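Local coordinates for ARO (armadillo repeats only protein) (Plasmodium falciparum Santa Lucia, PDB 5EWP), which probably acts as an armadillo-repeat protein-binding scaffold in the translocation and attachment of rhoptries to the apical pole of the parasite, at residues 26-31 against 67-72; 62-67 against 103-108; 177-182 against 195-200. One frame throughout, in Å; residues are numbered along the deposited sequence.

The three contacts come from one mainly helical chain. Contacts 1 and 2 lie on the same side of the chain's centre, with their own centres about 10 Å apart. They share helix 58-70 and Ala67. Along the sequence their segments alternate, so helix 58-70 packs against 26-31 near the start of the fold and against helix 100-113 further on. Phe31 of contact 1 also touches Ser62, Gln65 and Leu66 of contact 2. Contact 3 follows later in the chain, on the opposite side of the centre. Its centre is about 31 Å from that of contact 1 and about 25 Å from that of contact 2. This is consistent with an armadillo solenoid, where helices pack on later helices.

Contact 1: 26-31 against 67-72; sequences NDVQEF and AILASK
Leu69 places one methyl group against Asn26 and the other against Val28. Its CG lies anti to the carbonyl carbon, and chi2 of 178° carries CD1 straight on from CB toward the 26-31 segment. CD1 meets CG2 of Val28 at 4.0 Å. CD2 branches off to OD1 of Asn26, at 3.8 Å, which is a van der Waals touch between a methyl and an amide oxygen. Both partners run obliquely to the leucine side chain. Val28 offers CG2 because its CG1 takes the place anti to the backbone N (chi1 169°). The CB of Phe31 points toward the 67-72 segment, but ring atom CD2 of Phe31 stays 4.5 Å from CD1 of Leu69. The ring packs instead on Ser62, Gln65 and Leu66 of helix 58-70, and it meets the ring of Phe19.

The backbone on both sides is fixed by local bonds. Asn26 closes helix 14-25 in a Schellman motif, with a positive phi. Asp27 then caps helix 28-34. Its OD1 accepts from the backbone N of Glu30 at 3.2 Å, at a near-straight N-H...O angle of 160°. The donor sits well above the carboxylate plane. Across the contact, Ile68 O takes two bonds from Ser71, one from OG at 2.7 Å and one from N at 3.1 Å, both from the same face of the carbonyl.

Tyr78 touches Asn26, Val28 and Leu69, so helix 77-84 also covers the patch. Its outer side is polar and exposed at Asn26, while Leu69 is buried. A Schellman end followed at once by an N-cap makes a short link between helices 14-25 and 28-34; helices packed in this way are consistent with an armadillo alpha solenoid.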
ATOM      1  N   ASN A  26      -6.125 -19.124 -14.684  1.00 28.58           N
ATOM      2  CA  ASN A  26      -6.292 -18.284 -13.487  1.00 27.81           C
ATOM      3  C   ASN A  26      -6.139 -19.069 -12.194  1.00 31.86           C
ATOM      4  O   ASN A  26      -6.930 -18.915 -11.256  1.00 35.54           O
ATOM      5  CB  ASN A  26      -7.656 -17.589 -13.489  1.00 33.85           C
ATOM      6  CG  ASN A  26      -7.800 -16.588 -14.608  1.00 37.90           C
ATOM      7  OD1 ASN A  26      -6.920 -15.761 -14.834  1.00 42.93           O
ATOM      8  ND2 ASN A  26      -8.916 -16.658 -15.326  1.00 46.14           N
ATOM      9  N   ASP A  27      -5.113 -19.908 -12.147  1.00 25.74           N
ATOM     10  CA  ASP A  27      -4.876 -20.769 -11.001  1.00 22.08           C
ATOM     11  C   ASP A  27      -4.247 -19.973  -9.857  1.00 27.34           C
ATOM     12  O   ASP A  27      -3.015 -19.815  -9.784  1.00 19.84           O
ATOM     13  CB  ASP A  27      -3.976 -21.938 -11.401  1.00 25.19           C
ATOM     14  CG  ASP A  27      -3.962 -23.050 -10.372  1.00 30.84           C
ATOM     15  OD1 ASP A  27      -4.260 -22.797  -9.187  1.00 25.03           O
ATOM     16  OD2 ASP A  27      -3.608 -24.187 -10.742  1.00 30.84           O
ATOM     17  N   VAL A  28      -5.104 -19.466  -8.976  1.00 24.84           N
ATOM     18  CA  VAL A  28      -4.672 -18.634  -7.861  1.00 24.20           C
ATOM     19  C   VAL A  28      -3.683 -19.355  -6.948  1.00 22.79           C
ATOM     20  O   VAL A  28      -2.625 -18.811  -6.638  1.00 20.95           O
ATOM     21  CB  VAL A  28      -5.887 -18.140  -7.033  1.00 20.04           C
ATOM     22  CG1 VAL A  28      -5.425 -17.507  -5.733  1.00 18.63           C
ATOM     23  CG2 VAL A  28      -6.691 -17.152  -7.846  1.00 23.94           C
ATOM     24  N   GLN A  29      -4.010 -20.572  -6.518  1.00 19.78           N
ATOM     25  CA  GLN A  29      -3.139 -21.290  -5.590  1.00 19.26           C
ATOM     26  C   GLN A  29      -1.764 -21.555  -6.189  1.00 19.22           C
ATOM     27  O   GLN A  29      -0.741 -21.475  -5.494  1.00 19.78           O
ATOM     28  CB  GLN A  29      -3.759 -22.618  -5.154  1.00 23.09           C
ATOM     29  CG  GLN A  29      -2.942 -23.342  -4.085  1.00 23.39           C
ATOM     30  CD  GLN A  29      -2.872 -22.568  -2.780  1.00 29.15           C
ATOM     31  OE1 GLN A  29      -3.844 -22.517  -2.021  1.00 26.86           O
ATOM     32  NE2 GLN A  29      -1.730 -21.958  -2.513  1.00 23.54           N
ATOM     33  N   GLU A  30      -1.734 -21.878  -7.474  1.00 16.71           N
ATOM     34  CA  GLU A  30      -0.442 -22.159  -8.108  1.00 19.94           C
ATOM     35  C   GLU A  30       0.407 -20.884  -8.217  1.00 18.12           C
ATOM     36  O   GLU A  30       1.617 -20.910  -7.970  1.00 17.95           O
ATOM     37  CB  GLU A  30      -0.651 -22.786  -9.486  1.00 25.60           C
ATOM     38  CG  GLU A  30       0.601 -23.288 -10.152  1.00 38.48           C
ATOM     39  CD  GLU A  30       1.278 -24.432  -9.420  1.00 46.84           C
ATOM     40  OE1 GLU A  30       0.665 -25.047  -8.523  1.00 41.96           O
ATOM     41  OE2 GLU A  30       2.432 -24.737  -9.777  1.00 54.63           O
ATOM     42  N   PHE A  31      -0.230 -19.768  -8.560  1.00 17.30           N
ATOM     43  CA  PHE A  31       0.471 -18.480  -8.552  1.00 19.86           C
ATOM     44  C   PHE A  31       1.055 -18.183  -7.165  1.00 19.41           C
ATOM     45  O   PHE A  31       2.186 -17.752  -7.053  1.00 16.22           O
ATOM     46  CB  PHE A  31      -0.460 -17.339  -8.980  1.00 17.46           C
ATOM     47  CG  PHE A  31      -0.616 -17.191 -10.481  1.00 21.56           C
ATOM     48  CD1 PHE A  31       0.485 -17.262 -11.322  1.00 21.99           C
ATOM     49  CD2 PHE A  31      -1.868 -16.971 -11.043  1.00 19.92           C
ATOM     50  CE1 PHE A  31       0.340 -17.113 -12.696  1.00 23.73           C
ATOM     51  CE2 PHE A  31      -2.024 -16.830 -12.416  1.00 29.40           C
ATOM     52  CZ  PHE A  31      -0.913 -16.896 -13.245  1.00 21.82           C
ATOM     53  N   ALA A  67      -1.733  -9.750  -8.336  1.00 14.63           N
ATOM     54  CA  ALA A  67      -2.149  -8.359  -8.181  1.00 15.34           C
ATOM     55  C   ALA A  67      -3.187  -7.972  -9.241  1.00 18.39           C
ATOM     56  O   ALA A  67      -4.141  -7.245  -8.965  1.00 17.71           O
ATOM     57  CB  ALA A  67      -0.949  -7.437  -8.252  1.00 11.44           C
ATOM     58  N   ILE A  68      -2.987  -8.460 -10.457  1.00 15.63           N
ATOM     59  CA  ILE A  68      -3.926  -8.196 -11.539  1.00 17.05           C
ATOM     60  C   ILE A  68      -5.285  -8.793 -11.217  1.00 22.56           C
ATOM     61  O   ILE A  68      -6.316  -8.129 -11.368  1.00 21.95           O
ATOM     62  CB  ILE A  68      -3.372  -8.737 -12.885  1.00 20.55           C
ATOM     63  CG1 ILE A  68      -2.188  -7.875 -13.311  1.00 19.36           C
ATOM     64  CG2 ILE A  68      -4.450  -8.726 -13.951  1.00 24.89           C
ATOM     65  CD1 ILE A  68      -1.373  -8.460 -14.482  1.00 17.71           C
ATOM     66  N   LEU A  69      -5.294 -10.024 -10.723  1.00 17.40           N
ATOM     67  CA  LEU A  69      -6.551 -10.652 -10.346  1.00 14.58           C
ATOM     68  C   LEU A  69      -7.214  -9.880  -9.211  1.00 19.39           C
ATOM     69  O   LEU A  69      -8.439  -9.679  -9.217  1.00 21.31           O
ATOM     70  CB  LEU A  69      -6.333 -12.110  -9.955  1.00 13.50           C
ATOM     71  CG  LEU A  69      -5.831 -13.036 -11.066  1.00 22.87           C
ATOM     72  CD1 LEU A  69      -5.615 -14.451 -10.541  1.00 23.08           C
ATOM     73  CD2 LEU A  69      -6.799 -13.022 -12.247  1.00 26.61           C
ATOM     74  N   ALA A  70      -6.416  -9.443  -8.241  1.00 19.15           N
ATOM     75  CA  ALA A  70      -6.953  -8.665  -7.114  1.00 19.49           C
ATOM     76  C   ALA A  70      -7.513  -7.307  -7.554  1.00 24.50           C
ATOM     77  O   ALA A  70      -8.336  -6.708  -6.859  1.00 25.29           O
ATOM     78  CB  ALA A  70      -5.876  -8.464  -6.039  1.00 17.23           C
ATOM     79  N   SER A  71      -7.082  -6.820  -8.708  1.00 19.96           N
ATOM     80  CA  SER A  71      -7.485  -5.489  -9.150  1.00 19.22           C
ATOM     81  C   SER A  71      -8.758  -5.537  -9.998  1.00 29.16           C
ATOM     82  O   SER A  71      -9.285  -4.497 -10.387  1.00 32.55           O
ATOM     83  CB  SER A  71      -6.358  -4.819  -9.930  1.00 21.57           C
ATOM     84  OG  SER A  71      -6.232  -5.401 -11.208  1.00 27.40           O
ATOM     85  N   LYS A  72      -9.254  -6.737 -10.285  1.00 28.81           N
ATOM     86  CA  LYS A  72     -10.488  -6.872 -11.059  1.00 32.40           C
ATOM     87  C   LYS A  72     -11.713  -6.426 -10.246  1.00 39.13           C
ATOM     88  O   LYS A  72     -12.267  -7.204  -9.462  1.00 34.23           O
ATOM     89  CB  LYS A  72     -10.671  -8.317 -11.533  1.00 28.36           C
ATOM     90  CG  LYS A  72      -9.677  -8.767 -12.587  1.00 34.45           C
ATOM     91  CD  LYS A  72      -9.530  -7.720 -13.672  1.00 50.85           C
ATOM     92  CE  LYS A  72      -8.340  -8.011 -14.574  1.00 49.43           C
ATOM     93  NZ  LYS A  72      -7.843  -6.763 -15.220  1.00 44.22           N
TER

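Contact 2: 62-67 against 103-108; sequences SATQLA and VHAAVV
No flat group lies in the interface where Ala63, Thr64 and Ala67 meet Ala105 and Val108; the touching atoms are methyls and one hydroxyl. The ring of His104, next to Ala105, is engaged elsewhere. It meets Trp51 edge-to-face, and its ND1 is hydrogen-bonded to Ala53 N.

The two helix segments run almost parallel. Their axes come within 8.6 Å and cross at 18°. Small side chains allow this closeness: the CA atoms of Thr64 and Ala105 are only 5.4 Å apart. The methyl CB of Ala105 is the common partner here. It meets CB of Ala63 at 3.8 Å and OG1 of Thr64 at the same 3.8 Å. Thr64 sets its OG1 beside the backbone N (chi1 -56°), which lets the hydroxyl bond to Ala60 O one turn back in its own helix. The polar atom is thus satisfied, and the same OG1 that bonds to Ala60 O also rests on the alanine methyl. One turn on, CB of Ala67 meets CG1 of Val108 at 3.9 Å. That branch lies anti to the valine's backbone N (chi1 173°).

The contact is buried. Leu94 of helix 87-95 packs on Ala63, and loop residues Met48 and Pro55 pack on Thr64. His49 touches Val108, so the long loop before helix 58-70 also reaches this interface.

Thr64 pairs with Ala105 and Ala67 with Val108, each 41 residues further along. That spacing is consistent with the roughly forty-residue period of armadillo repeats. Helices stacked side by side and nearly parallel likewise fit the armadillo alpha solenoid.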
ATOM      1  N   SER A  62       4.583 -13.903 -10.852  1.00 15.34           N
ATOM      2  CA  SER A  62       3.414 -14.563 -10.279  1.00 16.18           C
ATOM      3  C   SER A  62       2.709 -13.620  -9.310  1.00 14.91           C
ATOM      4  O   SER A  62       1.485 -13.514  -9.319  1.00 16.50           O
ATOM      5  CB  SER A  62       3.832 -15.853  -9.582  1.00 14.52           C
ATOM      6  OG  SER A  62       4.351 -16.794 -10.522  1.00 18.42           O
ATOM      7  N   ALA A  63       3.487 -12.923  -8.490  1.00 15.48           N
ATOM      8  CA  ALA A  63       2.939 -11.906  -7.596  1.00 13.37           C
ATOM      9  C   ALA A  63       2.209 -10.835  -8.413  1.00 12.57           C
ATOM     10  O   ALA A  63       1.150 -10.350  -8.009  1.00 14.88           O
ATOM     11  CB  ALA A  63       4.043 -11.284  -6.739  1.00 15.95           C
ATOM     12  N   THR A  64       2.771 -10.478  -9.572  1.00 15.15           N
ATOM     13  CA  THR A  64       2.134  -9.484 -10.425  1.00 14.27           C
ATOM     14  C   THR A  64       0.793 -10.006 -10.996  1.00 15.47           C
ATOM     15  O   THR A  64      -0.192  -9.282 -11.027  1.00 17.11           O
ATOM     16  CB  THR A  64       3.074  -9.052 -11.561  1.00 16.34           C
ATOM     17  OG1 THR A  64       4.298  -8.565 -10.986  1.00 18.55           O
ATOM     18  CG2 THR A  64       2.434  -7.960 -12.385  1.00 19.67           C
ATOM     19  N   GLN A  65       0.740 -11.263 -11.424  1.00 15.30           N
ATOM     20  CA  GLN A  65      -0.524 -11.793 -11.939  1.00 14.89           C
ATOM     21  C   GLN A  65      -1.576 -11.843 -10.838  1.00 15.54           C
ATOM     22  O   GLN A  65      -2.761 -11.613 -11.098  1.00 16.39           O
ATOM     23  CB  GLN A  65      -0.351 -13.185 -12.538  1.00 14.43           C
ATOM     24  CG  GLN A  65       0.609 -13.226 -13.743  1.00 26.52           C
ATOM     25  CD  GLN A  65       0.208 -12.285 -14.879  1.00 34.84           C
ATOM     26  OE1 GLN A  65       1.071 -11.710 -15.539  1.00 43.58           O
ATOM     27  NE2 GLN A  65      -1.092 -12.131 -15.112  1.00 26.83           N
ATOM     28  N   LEU A  66      -1.147 -12.145  -9.613  1.00 16.49           N
ATOM     29  CA  LEU A  66      -2.075 -12.158  -8.476  1.00 17.87           C
ATOM     30  C   LEU A  66      -2.606 -10.746  -8.216  1.00 19.16           C
ATOM     31  O   LEU A  66      -3.798 -10.561  -7.939  1.00 15.40           O
ATOM     32  CB  LEU A  66      -1.395 -12.726  -7.225  1.00 13.83           C
ATOM     33  CG  LEU A  66      -1.202 -14.244  -7.248  1.00 16.83           C
ATOM     34  CD1 LEU A  66      -0.210 -14.719  -6.174  1.00 16.60           C
ATOM     35  CD2 LEU A  66      -2.545 -14.985  -7.131  1.00 18.26           C
ATOM     36  N   ALA A  67      -1.733  -9.750  -8.336  1.00 14.63           N
ATOM     37  CA  ALA A  67      -2.149  -8.359  -8.181  1.00 15.34           C
ATOM     38  C   ALA A  67      -3.187  -7.972  -9.241  1.00 18.39           C
ATOM     39  O   ALA A  67      -4.141  -7.245  -8.965  1.00 17.71           O
ATOM     40  CB  ALA A  67      -0.949  -7.437  -8.252  1.00 11.44           C
ATOM     41  N   VAL A 103       9.431  -6.637  -3.981  1.00 14.30           N
ATOM     42  CA  VAL A 103       8.796  -5.753  -3.008  1.00 13.08           C
ATOM     43  C   VAL A 103       7.657  -5.001  -3.684  1.00 15.29           C
ATOM     44  O   VAL A 103       6.548  -4.949  -3.168  1.00 10.89           O
ATOM     45  CB  VAL A 103       9.767  -4.752  -2.404  1.00 12.90           C
ATOM     46  CG1 VAL A 103       9.000  -3.814  -1.439  1.00 13.35           C
ATOM     47  CG2 VAL A 103      10.891  -5.485  -1.678  1.00 17.31           C
ATOM     48  N   HIS A 104       7.932  -4.419  -4.855  1.00 14.50           N
ATOM     49  CA  HIS A 104       6.898  -3.632  -5.524  1.00 15.97           C
ATOM     50  C   HIS A 104       5.663  -4.452  -5.849  1.00 14.30           C
ATOM     51  O   HIS A 104       4.548  -3.995  -5.643  1.00 12.19           O
ATOM     52  CB  HIS A 104       7.447  -3.010  -6.799  1.00 15.32           C
ATOM     53  CG  HIS A 104       8.407  -1.892  -6.555  1.00 15.84           C
ATOM     54  ND1 HIS A 104       9.105  -1.277  -7.574  1.00 16.93           N
ATOM     55  CD2 HIS A 104       8.756  -1.250  -5.417  1.00 14.67           C
ATOM     56  CE1 HIS A 104       9.870  -0.329  -7.066  1.00 17.59           C
ATOM     57  NE2 HIS A 104       9.668  -0.282  -5.760  1.00 15.43           N
ATOM     58  N   ALA A 105       5.866  -5.661  -6.358  1.00 13.01           N
ATOM     59  CA  ALA A 105       4.744  -6.512  -6.725  1.00 14.14           C
ATOM     60  C   ALA A 105       3.903  -6.852  -5.496  1.00 12.49           C
ATOM     61  O   ALA A 105       2.675  -6.862  -5.567  1.00 13.92           O
ATOM     62  CB  ALA A 105       5.241  -7.790  -7.411  1.00 14.43           C
ATOM     63  N   ALA A 106       4.572  -7.110  -4.375  1.00 11.39           N
ATOM     64  CA  ALA A 106       3.881  -7.402  -3.112  1.00 11.47           C
ATOM     65  C   ALA A 106       3.092  -6.205  -2.600  1.00 16.10           C
ATOM     66  O   ALA A 106       1.970  -6.355  -2.127  1.00 15.39           O
ATOM     67  CB  ALA A 106       4.903  -7.869  -2.032  1.00 12.85           C
ATOM     68  N   VAL A 107       3.674  -5.015  -2.685  1.00 11.02           N
ATOM     69  CA  VAL A 107       2.959  -3.808  -2.293  1.00 15.25           C
ATOM     70  C   VAL A 107       1.726  -3.588  -3.170  1.00 16.10           C
ATOM     71  O   VAL A 107       0.637  -3.325  -2.657  1.00 11.97           O
ATOM     72  CB  VAL A 107       3.882  -2.569  -2.368  1.00 14.62           C
ATOM     73  CG1 VAL A 107       3.071  -1.282  -2.300  1.00 11.43           C
ATOM     74  CG2 VAL A 107       4.912  -2.621  -1.241  1.00 16.70           C
ATOM     75  N   VAL A 108       1.889  -3.702  -4.488  1.00 15.04           N
ATOM     76  CA  VAL A 108       0.736  -3.554  -5.378  1.00 11.32           C
ATOM     77  C   VAL A 108      -0.361  -4.584  -5.048  1.00  9.74           C
ATOM     78  O   VAL A 108      -1.540  -4.211  -4.902  1.00 15.13           O
ATOM     79  CB  VAL A 108       1.144  -3.685  -6.859  1.00 14.59           C
ATOM     80  CG1 VAL A 108      -0.105  -3.705  -7.755  1.00 15.99           C
ATOM     81  CG2 VAL A 108       2.089  -2.537  -7.235  1.00 12.68           C
TER

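Contact 3: 177-182 against 195-200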
ATOM      1  N   ASN A 177       4.897  13.060   7.201  1.00 26.61           N
ATOM      2  CA  ASN A 177       5.898  13.391   6.193  1.00 31.05           C
ATOM      3  C   ASN A 177       5.355  13.389   4.769  1.00 32.59           C
ATOM      4  O   ASN A 177       5.863  14.104   3.903  1.00 24.58           O
ATOM      5  CB  ASN A 177       7.080  12.428   6.271  1.00 26.84           C
ATOM      6  CG  ASN A 177       7.940  12.670   7.488  1.00 37.51           C
ATOM      7  OD1 ASN A 177       7.710  13.614   8.246  1.00 46.74           O
ATOM      8  ND2 ASN A 177       8.940  11.818   7.684  1.00 28.73           N
ATOM      9  N   LEU A 178       4.311  12.608   4.519  1.00 25.40           N
ATOM     10  CA  LEU A 178       3.708  12.609   3.192  1.00 22.76           C
ATOM     11  C   LEU A 178       3.004  13.928   2.899  1.00 24.68           C
ATOM     12  O   LEU A 178       2.667  14.204   1.753  1.00 24.19           O
ATOM     13  CB  LEU A 178       2.724  11.439   3.029  1.00 27.05           C
ATOM     14  CG  LEU A 178       3.370  10.045   3.032  1.00 24.68           C
ATOM     15  CD1 LEU A 178       2.350   8.922   2.848  1.00 27.96           C
ATOM     16  CD2 LEU A 178       4.438   9.956   1.987  1.00 23.23           C
ATOM     17  N   LEU A 179       2.789  14.750   3.927  1.00 18.88           N
ATOM     18  CA  LEU A 179       2.182  16.063   3.717  1.00 23.40           C
ATOM     19  C   LEU A 179       3.156  17.073   3.092  1.00 27.29           C
ATOM     20  O   LEU A 179       2.735  18.085   2.523  1.00 26.92           O
ATOM     21  CB  LEU A 179       1.667  16.633   5.040  1.00 24.35           C
ATOM     22  CG  LEU A 179       0.591  15.841   5.780  1.00 24.23           C
ATOM     23  CD1 LEU A 179       0.394  16.423   7.187  1.00 26.40           C
ATOM     24  CD2 LEU A 179      -0.714  15.859   5.001  1.00 26.68           C
ATOM     25  N   GLU A 180       4.449  16.803   3.199  1.00 28.78           N
ATOM     26  CA  GLU A 180       5.457  17.745   2.710  1.00 31.20           C
ATOM     27  C   GLU A 180       5.401  17.960   1.197  1.00 35.50           C
ATOM     28  O   GLU A 180       5.113  17.039   0.437  1.00 30.70           O
ATOM     29  CB  GLU A 180       6.861  17.286   3.116  1.00 25.16           C
ATOM     30  CG  GLU A 180       7.120  17.421   4.608  1.00 29.84           C
ATOM     31  CD  GLU A 180       8.522  16.998   5.017  1.00 42.79           C
ATOM     32  OE1 GLU A 180       9.313  16.588   4.141  1.00 45.22           O
ATOM     33  OE2 GLU A 180       8.823  17.059   6.226  1.00 42.46           O
ATOM     34  N   LEU A 181       5.652  19.192   0.769  1.00 35.31           N
ATOM     35  CA  LEU A 181       5.774  19.494  -0.654  1.00 35.42           C
ATOM     36  C   LEU A 181       7.080  18.930  -1.203  1.00 40.25           C
ATOM     37  O   LEU A 181       8.049  18.786  -0.457  1.00 37.56           O
ATOM     38  CB  LEU A 181       5.726  21.012  -0.889  1.00 35.99           C
ATOM     39  CG  LEU A 181       4.390  21.722  -0.671  1.00 41.04           C
ATOM     40  CD1 LEU A 181       4.544  23.228  -0.872  1.00 48.05           C
ATOM     41  CD2 LEU A 181       3.315  21.168  -1.581  1.00 38.62           C
ATOM     42  N   PRO A 182       7.121  18.628  -2.514  1.00 40.70           N
ATOM     43  CA  PRO A 182       8.384  18.339  -3.202  1.00 42.10           C
ATOM     44  C   PRO A 182       9.303  19.556  -3.111  1.00 39.46           C
ATOM     45  O   PRO A 182       8.794  20.675  -3.124  1.00 38.52           O
ATOM     46  CB  PRO A 182       7.958  18.075  -4.650  1.00 45.39           C
ATOM     47  CG  PRO A 182       6.507  17.792  -4.593  1.00 45.05           C
ATOM     48  CD  PRO A 182       5.962  18.528  -3.416  1.00 41.85           C
ATOM     49  N   LEU A 195      -2.907  15.157  -0.387  1.00 22.28           N
ATOM     50  CA  LEU A 195      -4.329  15.218  -0.100  1.00 23.54           C
ATOM     51  C   LEU A 195      -4.810  13.909   0.513  1.00 21.62           C
ATOM     52  O   LEU A 195      -5.591  13.915   1.469  1.00 27.13           O
ATOM     53  CB  LEU A 195      -5.120  15.546  -1.363  1.00 30.56           C
ATOM     54  CG  LEU A 195      -6.634  15.663  -1.171  1.00 34.18           C
ATOM     55  CD1 LEU A 195      -6.981  16.538   0.015  1.00 35.73           C
ATOM     56  CD2 LEU A 195      -7.243  16.245  -2.432  1.00 37.31           C
ATOM     57  N   GLU A 196      -4.334  12.787  -0.025  1.00 22.12           N
ATOM     58  CA  GLU A 196      -4.730  11.485   0.520  1.00 26.29           C
ATOM     59  C   GLU A 196      -4.244  11.334   1.961  1.00 24.82           C
ATOM     60  O   GLU A 196      -4.960  10.813   2.819  1.00 20.68           O
ATOM     61  CB  GLU A 196      -4.202  10.346  -0.362  1.00 26.17           C
ATOM     62  CG  GLU A 196      -4.840  10.322  -1.746  1.00 30.52           C
ATOM     63  CD  GLU A 196      -4.221   9.298  -2.681  1.00 40.64           C
ATOM     64  OE1 GLU A 196      -3.309   8.553  -2.251  1.00 33.59           O
ATOM     65  OE2 GLU A 196      -4.641   9.248  -3.858  1.00 44.07           O
ATOM     66  N   ALA A 197      -3.043  11.835   2.234  1.00 21.20           N
ATOM     67  CA  ALA A 197      -2.482  11.749   3.573  1.00 22.40           C
ATOM     68  C   ALA A 197      -3.303  12.560   4.586  1.00 22.47           C
ATOM     69  O   ALA A 197      -3.417  12.169   5.737  1.00 22.02           O
ATOM     70  CB  ALA A 197      -1.016  12.208   3.563  1.00 20.62           C
ATOM     71  N   ILE A 198      -3.879  13.681   4.160  1.00 22.58           N
ATOM     72  CA  ILE A 198      -4.776  14.443   5.023  1.00 21.15           C
ATOM     73  C   ILE A 198      -5.936  13.550   5.447  1.00 23.31           C
ATOM     74  O   ILE A 198      -6.265  13.445   6.627  1.00 24.07           O
ATOM     75  CB  ILE A 198      -5.337  15.685   4.324  1.00 25.28           C
ATOM     76  CG1 ILE A 198      -4.230  16.707   4.082  1.00 28.24           C
ATOM     77  CG2 ILE A 198      -6.447  16.323   5.174  1.00 28.28           C
ATOM     78  CD1 ILE A 198      -4.663  17.863   3.205  1.00 27.85           C
ATOM     79  N   TYR A 199      -6.535  12.886   4.470  1.00 22.74           N
ATOM     80  CA  TYR A 199      -7.663  11.999   4.752  1.00 26.77           C
ATOM     81  C   TYR A 199      -7.253  10.814   5.619  1.00 22.97           C
ATOM     82  O   TYR A 199      -8.023  10.352   6.456  1.00 22.51           O
ATOM     83  CB  TYR A 199      -8.289  11.521   3.447  1.00 22.25           C
ATOM     84  CG  TYR A 199      -8.885  12.635   2.618  1.00 26.28           C
ATOM     85  CD1 TYR A 199      -9.475  13.749   3.216  1.00 37.12           C
ATOM     86  CD2 TYR A 199      -8.858  12.571   1.231  1.00 26.42           C
ATOM     87  CE1 TYR A 199     -10.022  14.770   2.440  1.00 38.25           C
ATOM     88  CE2 TYR A 199      -9.398  13.577   0.456  1.00 32.49           C
ATOM     89  CZ  TYR A 199      -9.974  14.669   1.054  1.00 37.10           C
ATOM     90  OH  TYR A 199     -10.496  15.651   0.244  1.00 38.74           O
ATOM     91  N   HIS A 200      -6.044  10.299   5.408  1.00 18.47           N
ATOM     92  CA  HIS A 200      -5.568   9.204   6.241  1.00 16.62           C
ATOM     93  C   HIS A 200      -5.448   9.638   7.706  1.00 18.43           C
ATOM     94  O   HIS A 200      -5.819   8.897   8.614  1.00 19.00           O
ATOM     95  CB  HIS A 200      -4.214   8.678   5.736  1.00 19.53           C
ATOM     96  CG  HIS A 200      -4.255   8.102   4.351  1.00 16.13           C
ATOM     97  ND1 HIS A 200      -5.402   7.579   3.788  1.00 21.02           N
ATOM     98  CD2 HIS A 200      -3.282   7.975   3.410  1.00 19.67           C
ATOM     99  CE1 HIS A 200      -5.132   7.143   2.569  1.00 19.54           C
ATOM    100  NE2 HIS A 200      -3.855   7.378   2.313  1.00 18.69           N
TER
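Leu179 reaches from the turn after helix 171-177 to Ala197 and Ile198 of helix 192-205. Its CB lies 5.4 Å from Ala197 CB. CG, set beside the backbone N (chi1 -61°), is nearer. The fork then decides the contact. CD1 continues the extended chain and makes no close touch with segment 195-200. CD2 turns onto the helix. It meets CG1 of Ile198 at 3.7 Å and CB of Ala197 at 3.9 Å, and it also lies 3.9 Å from the backbone N of Ile198. The leucine and isoleucine side chains cross at about a right angle.

Leu178 adds its own CB, 3.9 Å from CB of Ala197, so that one alanine methyl receives both leucines. A type I turn, with Glu180 N bonded to Asn177 O, sets the two leucines side by side. Leu179 also packs on Asn227 and Leu231 of helix 224-231.

All four touching residues are buried, and the side chains meet carbon to carbon. The chemistry implies cohesion by burial of apolar surface; a polar tie lies nearby, from Glu180 O to Gln194 NE2.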